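Local atomic coordinates of lipase (Photobacterium sp. M37, PDB entry 2ORY), a protein that catalyses the hydrolysis of triacylglycerols, as a cold-adapted lipase of the alpha/beta hydrolase fold. Residues V54-A59 and K140-P146; G83-I89 and A166-G172; P94-W100 and A308-V313; G208-A214 and K281-Q285; W242-K248 and M274-K279. All blocks are in the same frame, centred on the assembly; numbering follows the deposited sequence.

Interaction 1: V54-A59 and K140-P146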
# COMPACT_ATOMS: atom_id res chain seq x y z
N VAL A 54 -0.89 13.53 14.13
CA VAL A 54 -1.90 12.96 13.25
C VAL A 54 -2.89 14.10 13.08
O VAL A 54 -3.50 14.53 14.04
CB VAL A 54 -2.60 11.75 13.91
CG1 VAL A 54 -3.71 11.21 13.00
CG2 VAL A 54 -1.58 10.66 14.21
N VAL A 55 -3.02 14.61 11.85
CA VAL A 55 -3.91 15.73 11.57
C VAL A 55 -5.16 15.37 10.76
O VAL A 55 -6.03 16.21 10.54
CB VAL A 55 -3.13 16.86 10.86
CG1 VAL A 55 -2.09 17.45 11.83
CG2 VAL A 55 -2.41 16.31 9.63
N TRP A 56 -5.25 14.13 10.29
CA TRP A 56 -6.45 13.71 9.56
C TRP A 56 -6.57 12.21 9.69
O TRP A 56 -5.64 11.47 9.36
CB TRP A 56 -6.39 14.07 8.09
CG TRP A 56 -7.70 13.76 7.41
CD1 TRP A 56 -8.74 14.61 7.23
CD2 TRP A 56 -8.07 12.52 6.77
NE1 TRP A 56 -9.74 14.00 6.51
CE2 TRP A 56 -9.36 12.72 6.22
CE3 TRP A 56 -7.45 11.28 6.62
CZ2 TRP A 56 -10.04 11.71 5.51
CZ3 TRP A 56 -8.13 10.26 5.91
CH2 TRP A 56 -9.41 10.49 5.37
N GLY A 57 -7.73 11.76 10.17
CA GLY A 57 -7.94 10.34 10.35
C GLY A 57 -7.40 9.93 11.71
O GLY A 57 -7.08 10.79 12.54
N PRO A 58 -7.30 8.62 11.98
CA PRO A 58 -7.68 7.59 11.00
C PRO A 58 -9.15 7.50 10.56
O PRO A 58 -10.07 7.53 11.39
CB PRO A 58 -7.19 6.29 11.65
CG PRO A 58 -7.28 6.57 13.12
CD PRO A 58 -6.80 8.01 13.23
N ALA A 59 -9.36 7.44 9.25
CA ALA A 59 -10.68 7.26 8.66
C ALA A 59 -10.69 5.78 8.28
O ALA A 59 -9.85 5.31 7.50
CB ALA A 59 -10.83 8.11 7.42
N LYS A 140 -14.32 9.86 5.55
CA LYS A 140 -14.38 11.04 6.39
C LYS A 140 -14.17 10.60 7.83
O LYS A 140 -14.84 9.68 8.31
CB LYS A 140 -15.74 11.76 6.28
CG LYS A 140 -15.99 12.43 4.93
CD LYS A 140 -17.30 13.24 4.90
CE LYS A 140 -17.49 13.95 3.54
NZ LYS A 140 -18.72 14.82 3.48
N PRO A 141 -13.22 11.23 8.54
CA PRO A 141 -12.98 10.83 9.92
C PRO A 141 -14.27 11.10 10.69
O PRO A 141 -15.03 12.01 10.34
CB PRO A 141 -11.84 11.75 10.36
CG PRO A 141 -11.18 12.13 9.07
CD PRO A 141 -12.35 12.35 8.16
N LYS A 142 -14.53 10.32 11.73
CA LYS A 142 -15.74 10.52 12.52
C LYS A 142 -15.50 11.57 13.60
O LYS A 142 -14.42 12.15 13.69
CB LYS A 142 -16.18 9.19 13.15
CG LYS A 142 -16.48 8.10 12.13
CD LYS A 142 -16.82 6.79 12.80
CE LYS A 142 -16.77 5.65 11.79
NZ LYS A 142 -17.54 5.99 10.56
N SER A 143 -16.52 11.82 14.42
CA SER A 143 -16.44 12.78 15.51
C SER A 143 -15.29 12.47 16.46
O SER A 143 -15.01 11.31 16.76
CB SER A 143 -17.76 12.78 16.29
OG SER A 143 -17.68 13.58 17.47
N HIS A 144 -14.62 13.53 16.92
CA HIS A 144 -13.52 13.45 17.88
C HIS A 144 -12.24 12.92 17.29
O HIS A 144 -11.24 12.72 17.99
CB HIS A 144 -13.92 12.59 19.08
CG HIS A 144 -15.14 13.08 19.78
ND1 HIS A 144 -15.84 12.31 20.69
CD2 HIS A 144 -15.80 14.26 19.70
CE1 HIS A 144 -16.88 13.00 21.13
NE2 HIS A 144 -16.88 14.18 20.55
N ILE A 145 -12.27 12.68 15.98
CA ILE A 145 -11.11 12.19 15.26
C ILE A 145 -10.57 13.36 14.44
O ILE A 145 -11.33 14.12 13.82
CB ILE A 145 -11.47 11.03 14.28
CG1 ILE A 145 -12.13 9.86 15.05
CG2 ILE A 145 -10.22 10.57 13.53
CD1 ILE A 145 -11.24 9.19 16.12
N PRO A 146 -9.24 13.56 14.44
CA PRO A 146 -8.77 14.69 13.64
C PRO A 146 -9.28 14.64 12.20
O PRO A 146 -9.44 13.56 11.61
CB PRO A 146 -7.24 14.60 13.74
CG PRO A 146 -6.96 13.23 14.34
CD PRO A 146 -8.15 12.92 15.19
O HOH W 1 -12.66 8.04 12.13
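Pro141 lays its ring over one face of the Trp56 indole, CG standing 3.6 Å from the centroid of the five-membered ring and 21° off its normal, a CH-pi contact. Trp56 CG lies anti to the backbone N (chi1 -174°), which swings the indole back toward Pro141 although its CB starts off in the other direction. Pro146 packs beside Val54, its CG 4.1 Å from Val54 CG1, and Ile145 CG2 lies 3.3 Å from Gly57 O. Gly57 N donates to Pro146 O (2.9 Å). Farther out, a water gives a hydrogen to Pro58 O and accepts one from Lys142 N. The indole NE1 is hydrogen-bonded to Lys150 O, and Pro58, preceded by a cis peptide, packs on helix 30-43. The loop after helix 127-138 is thus fastened to edge strand 52-63, where a classic beta bulge at Val55 and Trp56 turns the chain. Pro141 and Pro146 have no N-H to offer, and the attachment rests mainly on ring and methyl packing with one direct backbone bond.

Interaction 2: G83-I89 and A166-G172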
# COMPACT_ATOMS: atom_id res chain seq x y z
N GLY A 83 3.89 22.83 5.83
CA GLY A 83 3.51 22.03 4.68
C GLY A 83 4.33 20.78 4.41
O GLY A 83 4.86 20.61 3.31
N GLU A 84 4.45 19.91 5.41
CA GLU A 84 5.20 18.65 5.27
C GLU A 84 4.26 17.54 5.76
O GLU A 84 4.09 17.34 6.96
CB GLU A 84 6.48 18.69 6.12
CG GLU A 84 7.75 18.06 5.50
CD GLU A 84 7.86 16.54 5.70
OE1 GLU A 84 6.96 15.81 5.23
OE2 GLU A 84 8.85 16.08 6.31
N TYR A 85 3.64 16.83 4.83
CA TYR A 85 2.71 15.79 5.22
C TYR A 85 2.98 14.39 4.68
O TYR A 85 3.58 14.21 3.62
CB TYR A 85 1.29 16.17 4.78
CG TYR A 85 0.85 17.55 5.22
CD1 TYR A 85 1.24 18.69 4.51
CD2 TYR A 85 0.04 17.71 6.34
CE1 TYR A 85 0.82 19.96 4.92
CE2 TYR A 85 -0.37 18.98 6.76
CZ TYR A 85 0.02 20.10 6.05
OH TYR A 85 -0.39 21.35 6.47
N VAL A 86 2.49 13.40 5.43
CA VAL A 86 2.56 12.00 5.02
C VAL A 86 1.13 11.46 4.97
O VAL A 86 0.40 11.57 5.94
CB VAL A 86 3.35 11.11 6.02
CG1 VAL A 86 3.25 9.65 5.60
CG2 VAL A 86 4.80 11.51 6.07
N ILE A 87 0.70 10.91 3.83
CA ILE A 87 -0.62 10.29 3.75
C ILE A 87 -0.32 8.77 3.72
O ILE A 87 0.32 8.28 2.79
CB ILE A 87 -1.35 10.66 2.45
CG1 ILE A 87 -1.65 12.15 2.41
CG2 ILE A 87 -2.61 9.82 2.33
CD1 ILE A 87 -2.32 12.57 1.09
N ALA A 88 -0.76 8.04 4.74
CA ALA A 88 -0.50 6.60 4.80
C ALA A 88 -1.80 5.82 4.57
O ALA A 88 -2.86 6.21 5.07
CB ALA A 88 0.13 6.22 6.16
N ILE A 89 -1.71 4.74 3.80
CA ILE A 89 -2.88 3.95 3.45
C ILE A 89 -2.71 2.47 3.77
O ILE A 89 -1.65 1.89 3.57
CB ILE A 89 -3.19 4.14 1.93
CG1 ILE A 89 -3.65 5.60 1.71
CG2 ILE A 89 -4.23 3.11 1.44
CD1 ILE A 89 -3.69 6.06 0.28
N ALA A 166 3.39 23.09 -0.24
CA ALA A 166 3.53 21.97 0.68
C ALA A 166 4.27 20.80 0.06
O ALA A 166 4.58 20.78 -1.13
CB ALA A 166 2.15 21.50 1.15
N LYS A 167 4.53 19.81 0.89
CA LYS A 167 5.24 18.61 0.47
C LYS A 167 4.38 17.46 0.99
O LYS A 167 3.98 17.44 2.15
CB LYS A 167 6.62 18.63 1.11
CG LYS A 167 7.49 17.42 0.96
CD LYS A 167 8.49 17.39 2.13
CE LYS A 167 9.72 16.53 1.86
NZ LYS A 167 10.63 17.21 0.90
N ILE A 168 4.05 16.52 0.13
CA ILE A 168 3.26 15.38 0.56
C ILE A 168 3.83 14.10 0.01
O ILE A 168 4.08 14.00 -1.17
CB ILE A 168 1.77 15.49 0.10
CG1 ILE A 168 1.10 16.69 0.77
CG2 ILE A 168 1.01 14.18 0.43
CD1 ILE A 168 -0.40 16.75 0.58
N CYS A 169 4.07 13.13 0.90
CA CYS A 169 4.53 11.81 0.47
C CYS A 169 3.36 10.84 0.77
O CYS A 169 2.82 10.83 1.87
CB CYS A 169 5.77 11.36 1.25
SG CYS A 169 6.47 9.82 0.60
N VAL A 170 2.95 10.06 -0.22
CA VAL A 170 1.86 9.11 -0.02
C VAL A 170 2.50 7.73 0.03
O VAL A 170 3.18 7.33 -0.91
CB VAL A 170 0.84 9.16 -1.18
CG1 VAL A 170 -0.41 8.36 -0.79
CG2 VAL A 170 0.51 10.63 -1.54
N THR A 171 2.30 7.03 1.14
CA THR A 171 2.89 5.71 1.30
C THR A 171 1.87 4.65 1.76
O THR A 171 0.76 4.98 2.22
CB THR A 171 4.06 5.77 2.30
OG1 THR A 171 4.80 4.56 2.25
CG2 THR A 171 3.55 5.96 3.72
N GLY A 172 2.24 3.39 1.62
CA GLY A 172 1.36 2.31 2.01
C GLY A 172 1.99 0.98 1.64
O GLY A 172 2.84 0.92 0.75
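Tyr85 N donates to Lys167 O at 2.8 Å and 174°, the straightest of six backbone bonds joining these parallel strands. The ladder continues through Cys169 N to Tyr85 O (3.0 Å), Ile87 N to Cys169 O, Thr171 N to Ile87 O and Ile89 N to Thr171 O; at the start Lys167 N meets Gly83 O at a more bent 136°. On the face carrying Tyr85, Ile87 and Ile89, Ile87 CD1 reaches Ile168 CG2 (3.8 Å), while its CG2 lies alongside Val170 CG1. Ile89 CD1 comes to the same Val170 methyl from farther along, at 4.1 Å. On the reverse face Glu84 and Lys167 run side by side, CG to CD 3.5 Å, touching through their methylene groups while their charged ends stay apart. Val86 CG1 meets Thr171 CG2 nearby. Helix 5-15 covers this second face through Met9 and Phe12, and helix 175-189 covers the isoleucine face. Strands 66-78 and 199-206 flank the pair, which lies inside the sheet and leads at Gly172 into a probable nucleophile elbow.

Interaction 3: P94-W100 and A308-V313; sequences PVSISDW and AAYQHV
Val95, in the turn before helix 97-102, comes nearest to Ala309 of helix 304-319, with 4.9 Å between their CA atoms. The Ala309 methyl rests 3.6 Å from Val95 O, and Val313 CG2 fits against both Pro94 CG and Val95 CG1, 4.0 Å from each. Ile97 stretches its CD1 across to the other helix, touching Ala308 O at 3.5 Å and His312 CB at 3.8 Å. His312 CG lies opposite the backbone N (chi1 -172°), which extends the imidazole toward Pro94 and Trp100. There CD2 brings the imidazole edge to 3.4 Å from Pro94 O, and Pro94 CB packs on the same CD2. Trp100 approaches from the opposite direction, its CZ2 3.9 Å from His312 NE2, which lies near the indole plane at the ring edge. The indole NE1 also makes a weak bond, 3.3 Å long, to Pro94 O, tying the ring back to its own loop. The two nitrogens of His312 bond outside the contact: ND1 with Asp236 and NE2 with Ser174, the charge-relay geometry of a probable Ser-His-Asp triad. Pro94 and Trp100 also touch Ser174. The chemistry across these segments is therefore apolar packing and edge contacts around a polar ring: carbons of Pro94, Ile97 and Trp100 brace the imidazole, while hydrogen bonds to Asp236 and Ser174 fix its rotation.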
# COMPACT_ATOMS: atom_id res chain seq x y z
N PRO A 94 -2.92 -8.08 5.56
CA PRO A 94 -2.07 -8.62 4.49
C PRO A 94 -1.56 -10.06 4.54
O PRO A 94 -1.09 -10.55 3.51
CB PRO A 94 -0.93 -7.61 4.45
CG PRO A 94 -0.72 -7.30 5.91
CD PRO A 94 -2.15 -7.17 6.44
N VAL A 95 -1.65 -10.74 5.68
CA VAL A 95 -1.09 -12.10 5.75
C VAL A 95 -1.82 -13.15 4.94
O VAL A 95 -1.20 -14.09 4.44
CB VAL A 95 -0.99 -12.62 7.21
CG1 VAL A 95 -0.26 -11.59 8.08
CG2 VAL A 95 -2.39 -12.90 7.78
N SER A 96 -3.12 -12.98 4.79
CA SER A 96 -3.95 -13.93 4.06
C SER A 96 -3.95 -13.68 2.57
O SER A 96 -5.01 -13.60 1.94
CB SER A 96 -5.38 -13.85 4.60
OG SER A 96 -5.40 -14.17 5.97
N ILE A 97 -2.77 -13.60 1.98
CA ILE A 97 -2.63 -13.33 0.56
C ILE A 97 -3.54 -14.12 -0.39
O ILE A 97 -4.15 -13.54 -1.29
CB ILE A 97 -1.12 -13.49 0.11
CG1 ILE A 97 -0.24 -12.50 0.88
CG2 ILE A 97 -0.97 -13.24 -1.39
CD1 ILE A 97 1.23 -12.84 0.81
N SER A 98 -3.64 -15.43 -0.20
CA SER A 98 -4.44 -16.26 -1.11
C SER A 98 -5.91 -15.83 -1.13
O SER A 98 -6.58 -15.93 -2.15
CB SER A 98 -4.32 -17.74 -0.72
OG SER A 98 -4.93 -18.58 -1.69
N ASP A 99 -6.40 -15.34 0.00
CA ASP A 99 -7.79 -14.92 0.10
C ASP A 99 -8.07 -13.54 -0.50
O ASP A 99 -8.94 -13.43 -1.36
CB ASP A 99 -8.28 -14.95 1.55
CG ASP A 99 -8.33 -16.38 2.12
OD1 ASP A 99 -7.96 -17.32 1.40
OD2 ASP A 99 -8.74 -16.55 3.29
N TRP A 100 -7.36 -12.50 -0.05
CA TRP A 100 -7.62 -11.16 -0.59
C TRP A 100 -6.98 -10.86 -1.94
O TRP A 100 -7.44 -9.97 -2.65
CB TRP A 100 -7.24 -10.07 0.42
CG TRP A 100 -5.78 -9.97 0.74
CD1 TRP A 100 -5.12 -10.56 1.78
CD2 TRP A 100 -4.77 -9.28 -0.04
NE1 TRP A 100 -3.78 -10.29 1.70
CE2 TRP A 100 -3.53 -9.51 0.60
CE3 TRP A 100 -4.80 -8.50 -1.20
CZ2 TRP A 100 -2.32 -8.97 0.11
CZ3 TRP A 100 -3.59 -7.97 -1.68
CH2 TRP A 100 -2.37 -8.21 -1.02
N ALA A 308 4.97 -17.20 2.18
CA ALA A 308 4.47 -16.04 1.46
C ALA A 308 4.08 -14.91 2.41
O ALA A 308 4.32 -13.73 2.13
CB ALA A 308 3.28 -16.45 0.59
N ALA A 309 3.47 -15.27 3.54
CA ALA A 309 3.08 -14.27 4.52
C ALA A 309 4.30 -13.67 5.18
O ALA A 309 4.32 -12.49 5.55
CB ALA A 309 2.16 -14.89 5.60
N TYR A 310 5.34 -14.48 5.34
CA TYR A 310 6.56 -14.01 5.99
C TYR A 310 7.26 -13.00 5.10
O TYR A 310 7.63 -11.92 5.55
CB TYR A 310 7.50 -15.19 6.26
CG TYR A 310 8.83 -14.78 6.88
CD1 TYR A 310 8.95 -14.63 8.25
CD2 TYR A 310 9.95 -14.51 6.08
CE1 TYR A 310 10.15 -14.22 8.83
CE2 TYR A 310 11.17 -14.09 6.66
CZ TYR A 310 11.25 -13.95 8.04
OH TYR A 310 12.43 -13.55 8.63
N GLN A 311 7.42 -13.37 3.83
CA GLN A 311 8.10 -12.52 2.88
C GLN A 311 7.37 -11.19 2.67
O GLN A 311 8.01 -10.16 2.49
CB GLN A 311 8.27 -13.23 1.54
CG GLN A 311 9.16 -14.47 1.57
CD GLN A 311 10.61 -14.17 1.92
OE1 GLN A 311 11.10 -13.07 1.65
NE2 GLN A 311 11.30 -15.15 2.49
N HIS A 312 6.04 -11.23 2.72
CA HIS A 312 5.22 -10.04 2.50
C HIS A 312 5.18 -9.08 3.67
O HIS A 312 5.20 -7.86 3.48
CB HIS A 312 3.79 -10.46 2.17
CG HIS A 312 2.90 -9.33 1.74
ND1 HIS A 312 3.25 -8.46 0.74
CD2 HIS A 312 1.64 -9.01 2.10
CE1 HIS A 312 2.23 -7.64 0.50
NE2 HIS A 312 1.24 -7.96 1.31
N VAL A 313 5.13 -9.64 4.87
CA VAL A 313 5.03 -8.81 6.06
C VAL A 313 6.32 -8.65 6.82
O VAL A 313 6.70 -7.53 7.15
CB VAL A 313 3.95 -9.38 7.00
CG1 VAL A 313 3.79 -8.51 8.25
CG2 VAL A 313 2.65 -9.45 6.26

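Interaction 4: G208-A214 and K281-Q285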
# COMPACT_ATOMS: atom_id res chain seq x y z
N GLY A 208 3.27 -3.69 -3.37
CA GLY A 208 1.98 -3.60 -4.01
C GLY A 208 1.81 -4.34 -5.31
O GLY A 208 2.76 -4.50 -6.09
N PRO A 209 0.59 -4.86 -5.56
CA PRO A 209 0.34 -5.58 -6.81
C PRO A 209 0.06 -4.49 -7.86
O PRO A 209 0.00 -3.31 -7.51
CB PRO A 209 -0.90 -6.39 -6.49
CG PRO A 209 -1.68 -5.47 -5.55
CD PRO A 209 -0.57 -4.92 -4.65
N THR A 210 -0.11 -4.88 -9.12
CA THR A 210 -0.38 -3.95 -10.21
C THR A 210 -1.77 -3.33 -10.11
O THR A 210 -2.77 -4.05 -10.10
CB THR A 210 -0.29 -4.63 -11.60
OG1 THR A 210 -1.16 -5.77 -11.62
CG2 THR A 210 1.15 -5.09 -11.92
N ALA A 211 -1.83 -2.01 -10.06
CA ALA A 211 -3.12 -1.34 -10.01
C ALA A 211 -3.81 -1.31 -11.37
O ALA A 211 -5.02 -1.42 -11.44
CB ALA A 211 -2.96 0.09 -9.50
N GLY A 212 -3.04 -1.16 -12.46
CA GLY A 212 -3.64 -1.07 -13.78
C GLY A 212 -2.83 -1.60 -14.94
O GLY A 212 -1.90 -2.39 -14.74
N ASN A 213 -3.15 -1.18 -16.17
CA ASN A 213 -2.45 -1.68 -17.35
C ASN A 213 -1.17 -0.94 -17.73
O ASN A 213 -0.83 0.07 -17.11
CB ASN A 213 -3.39 -1.74 -18.57
CG ASN A 213 -3.88 -0.37 -19.02
OD1 ASN A 213 -3.32 0.67 -18.65
ND2 ASN A 213 -4.91 -0.37 -19.84
N ALA A 214 -0.47 -1.46 -18.73
CA ALA A 214 0.78 -0.87 -19.20
C ALA A 214 0.68 0.62 -19.48
O ALA A 214 1.51 1.40 -19.01
CB ALA A 214 1.29 -1.61 -20.44
N LYS A 281 -5.14 -8.47 -20.46
CA LYS A 281 -5.40 -7.22 -19.75
C LYS A 281 -4.19 -6.28 -19.75
O LYS A 281 -4.32 -5.09 -19.48
CB LYS A 281 -5.79 -7.50 -18.29
CG LYS A 281 -7.27 -7.48 -18.01
CD LYS A 281 -7.99 -8.58 -18.72
CE LYS A 281 -9.43 -8.62 -18.26
NZ LYS A 281 -10.17 -9.70 -18.95
N LYS A 282 -3.02 -6.85 -20.03
CA LYS A 282 -1.77 -6.11 -20.08
C LYS A 282 -1.43 -5.39 -18.77
O LYS A 282 -0.95 -4.25 -18.77
CB LYS A 282 -1.81 -5.11 -21.24
CG LYS A 282 -1.99 -5.76 -22.60
CD LYS A 282 -1.78 -4.76 -23.73
CE LYS A 282 -2.77 -3.59 -23.68
NZ LYS A 282 -2.53 -2.62 -24.80
N TYR A 283 -1.69 -6.09 -17.66
CA TYR A 283 -1.41 -5.57 -16.33
C TYR A 283 0.10 -5.40 -16.21
O TYR A 283 0.86 -6.28 -16.60
CB TYR A 283 -1.92 -6.55 -15.26
CG TYR A 283 -3.36 -6.30 -14.83
CD1 TYR A 283 -4.38 -7.18 -15.19
CD2 TYR A 283 -3.70 -5.17 -14.08
CE1 TYR A 283 -5.70 -6.94 -14.82
CE2 TYR A 283 -5.02 -4.92 -13.70
CZ TYR A 283 -6.01 -5.80 -14.08
OH TYR A 283 -7.30 -5.56 -13.69
N LYS A 284 0.53 -4.27 -15.66
CA LYS A 284 1.97 -4.01 -15.53
C LYS A 284 2.32 -3.15 -14.33
O LYS A 284 1.59 -2.22 -13.97
CB LYS A 284 2.51 -3.34 -16.79
CG LYS A 284 4.03 -3.22 -16.77
CD LYS A 284 4.62 -2.72 -18.07
CE LYS A 284 4.65 -1.21 -18.13
NZ LYS A 284 5.50 -0.70 -19.27
N GLN A 285 3.46 -3.45 -13.74
CA GLN A 285 3.96 -2.76 -12.56
C GLN A 285 4.40 -1.35 -12.95
O GLN A 285 4.84 -1.13 -14.07
CB GLN A 285 5.15 -3.55 -12.04
CG GLN A 285 5.33 -3.76 -10.54
CD GLN A 285 4.07 -3.61 -9.69
OE1 GLN A 285 3.55 -2.52 -9.54
NE2 GLN A 285 3.62 -4.73 -9.10
O HOH W 2 2.09 -1.43 -7.80
O HOH W 3 -0.09 -0.65 -12.46
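Thr210 presses its CG2 against the peptide between Lys284 and Gln285, 3.3 Å from Lys284 C, where the loop after strand 199-206 meets the loop after helix 265-278 through a single beta bridge between Asn213 and Tyr283. Two backbone bonds frame that bridge: Lys284 N to Gly212 O (3.2 Å, 168°) and Ala214 N to Lys282 O (2.8 Å). The Tyr283 ring runs past the first loop, CD2 at 3.4 Å from Gly212 O. Lys284 folds over Ala214, bringing CB to 3.9 Å from Ala214 CA, and a bend at chi3 (86°) carries its amino group on to a salt bridge with Asp218. Asn213 is the N-cap of helix 214-224, its OD1 accepting from Phe216 N, while Thr210 OG1 bonds to Trp242 N and Tyr283 OH to Val107 O. One water bridges Gly212 N and Lys284 O. At the other end Gln285 NE2 makes a weak bond to Gly208 O while also donating to Pro239 O, and a second water donates to both Pro209 O (2.8 Å) and Gln285 OE1 (2.5 Å).

Interaction 5: W242-K248 and M274-K279; sequences WNTNSLK and MIAETK
A bend at chi3 (76°) turns the Met274 methyl CE in between Leu247 and Trp242, while Leu247, with CG opposite its own carbonyl carbon (chi1 -75°), sends its two methyls to different partners. Leu247 CD2 takes the Met274 CE at 3.6 Å, and CD1 sits the same distance from Thr278 OG1. The sulfur-bearing chain crosses the indole at about a right angle, CE lying 3.8 Å from Trp242 NE1. Thr278 CG2 approaches the pyrrole end from the other side of the ring plane, 3.8 Å from Trp242 CD1. The next residue after Met274, Ile275, packs its CG1 on Leu247 CB (3.7 Å), and its CD1 lies 3.6 Å from Lys248 CG, where the extended lysine chain passes across it. Thr244 CG2 approaches Thr278 O. Two polar groups are settled within their own segments: Thr278 OG1 donates to Met274 O (2.7 Å), and Asn243 OD1 caps the short helix 244-247 by accepting from Ser246 N. Trp242 also touches Leu101 and Val107, and Met274 touches Phe102 of helix 97-102. The short helix and the C-terminal part of helix 265-278 are thus held together by methyl, methylene and ring contacts; because Thr278 gives its hydroxyl proton back to its own helix, its oxygen can lie against a leucine methyl within an otherwise apolar interface.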
# COMPACT_ATOMS: atom_id res chain seq x y z
N TRP A 242 -0.74 -8.33 -11.28
CA TRP A 242 -1.31 -9.37 -12.11
C TRP A 242 -0.68 -9.42 -13.52
O TRP A 242 -1.32 -9.85 -14.47
CB TRP A 242 -2.82 -9.15 -12.25
CG TRP A 242 -3.62 -9.60 -11.07
CD1 TRP A 242 -4.24 -10.81 -10.91
CD2 TRP A 242 -3.90 -8.84 -9.89
NE1 TRP A 242 -4.90 -10.85 -9.71
CE2 TRP A 242 -4.71 -9.65 -9.06
CE3 TRP A 242 -3.57 -7.56 -9.46
CZ2 TRP A 242 -5.18 -9.22 -7.82
CZ3 TRP A 242 -4.04 -7.12 -8.22
CH2 TRP A 242 -4.84 -7.95 -7.41
N ASN A 243 0.55 -8.96 -13.67
CA ASN A 243 1.18 -9.03 -14.98
C ASN A 243 1.25 -10.52 -15.32
O ASN A 243 1.66 -11.32 -14.48
CB ASN A 243 2.57 -8.39 -14.91
CG ASN A 243 3.43 -8.71 -16.12
OD1 ASN A 243 4.03 -9.78 -16.20
ND2 ASN A 243 3.50 -7.79 -17.06
N THR A 244 0.84 -10.91 -16.52
CA THR A 244 0.83 -12.33 -16.88
C THR A 244 2.18 -13.04 -16.72
O THR A 244 2.24 -14.12 -16.14
CB THR A 244 0.29 -12.58 -18.32
OG1 THR A 244 1.28 -12.20 -19.28
CG2 THR A 244 -0.98 -11.77 -18.57
N ASN A 245 3.26 -12.44 -17.21
CA ASN A 245 4.58 -13.07 -17.09
C ASN A 245 4.95 -13.30 -15.64
O ASN A 245 5.48 -14.36 -15.29
CB ASN A 245 5.63 -12.19 -17.75
CG ASN A 245 5.51 -12.18 -19.25
OD1 ASN A 245 5.63 -13.23 -19.89
ND2 ASN A 245 5.26 -11.01 -19.82
N SER A 246 4.70 -12.30 -14.81
CA SER A 246 4.98 -12.37 -13.38
C SER A 246 4.17 -13.47 -12.71
O SER A 246 4.69 -14.21 -11.87
CB SER A 246 4.63 -11.04 -12.72
OG SER A 246 5.62 -10.07 -12.98
N LEU A 247 2.90 -13.59 -13.07
CA LEU A 247 2.06 -14.60 -12.46
C LEU A 247 2.62 -16.00 -12.69
O LEU A 247 2.58 -16.86 -11.79
CB LEU A 247 0.63 -14.47 -13.01
CG LEU A 247 -0.23 -13.30 -12.50
CD1 LEU A 247 -1.54 -13.23 -13.29
CD2 LEU A 247 -0.53 -13.46 -11.01
N LYS A 248 3.17 -16.23 -13.87
CA LYS A 248 3.74 -17.54 -14.20
C LYS A 248 5.01 -17.89 -13.44
O LYS A 248 5.61 -18.94 -13.67
CB LYS A 248 3.97 -17.62 -15.71
CG LYS A 248 2.67 -17.74 -16.49
CD LYS A 248 2.87 -17.58 -17.99
CE LYS A 248 1.53 -17.59 -18.72
NZ LYS A 248 1.69 -17.20 -20.15
N MET A 274 -6.17 -17.06 -12.07
CA MET A 274 -5.73 -15.66 -12.14
C MET A 274 -5.12 -15.34 -13.51
O MET A 274 -5.39 -14.28 -14.10
CB MET A 274 -4.66 -15.36 -11.08
CG MET A 274 -5.14 -15.33 -9.63
SD MET A 274 -3.79 -15.53 -8.44
CE MET A 274 -3.03 -13.89 -8.52
N ILE A 275 -4.29 -16.26 -14.01
CA ILE A 275 -3.64 -16.05 -15.31
C ILE A 275 -4.73 -16.01 -16.37
O ILE A 275 -4.80 -15.07 -17.17
CB ILE A 275 -2.62 -17.18 -15.61
CG1 ILE A 275 -1.43 -17.08 -14.65
CG2 ILE A 275 -2.13 -17.11 -17.07
CD1 ILE A 275 -0.46 -18.25 -14.76
N ALA A 276 -5.60 -17.01 -16.35
CA ALA A 276 -6.72 -17.06 -17.29
C ALA A 276 -7.60 -15.79 -17.27
O ALA A 276 -7.95 -15.25 -18.32
CB ALA A 276 -7.57 -18.28 -16.99
N GLU A 277 -7.97 -15.31 -16.08
CA GLU A 277 -8.84 -14.14 -16.02
C GLU A 277 -8.20 -12.78 -16.31
O GLU A 277 -8.92 -11.82 -16.58
CB GLU A 277 -9.58 -14.09 -14.67
CG GLU A 277 -10.43 -15.35 -14.37
CD GLU A 277 -11.62 -15.57 -15.32
OE1 GLU A 277 -12.36 -14.59 -15.61
OE2 GLU A 277 -11.84 -16.72 -15.76
N THR A 278 -6.88 -12.68 -16.26
CA THR A 278 -6.22 -11.40 -16.55
C THR A 278 -5.43 -11.45 -17.86
O THR A 278 -4.70 -10.52 -18.21
CB THR A 278 -5.29 -10.99 -15.41
OG1 THR A 278 -4.36 -12.05 -15.14
CG2 THR A 278 -6.12 -10.72 -14.16
N LYS A 279 -5.59 -12.54 -18.59
CA LYS A 279 -4.94 -12.71 -19.88
C LYS A 279 -5.44 -11.64 -20.86
O LYS A 279 -6.64 -11.49 -21.06
CB LYS A 279 -5.27 -14.10 -20.44
CG LYS A 279 -4.59 -14.44 -21.76
CD LYS A 279 -4.72 -15.94 -22.08
CE LYS A 279 -3.92 -16.31 -23.34
NZ LYS A 279 -3.95 -17.78 -23.63

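Interactions 1 and 2 belong to the same sheet, their centres 16 Å apart: one fastens a loop to edge strand 52-63, the other joins strands 84-90 and 166-173. Along the chain their segments alternate, as do those of 2 and 3. Interaction 3 lies across the chain's centre, 25 Å from interaction 2 between centres; the sheet carries the probable nucleophile elbow, to which interaction 3 brings the probable triad histidine. Interaction 5 is nested inside the loop closed by interaction 4, and both lie inside the loop closed by 3. Interactions 4 and 5 touch, centres 10 Å apart, through Thr210 with Trp242 and Tyr283 with Asn243, so the two form one joined patch, across the chain's centre from interaction 1.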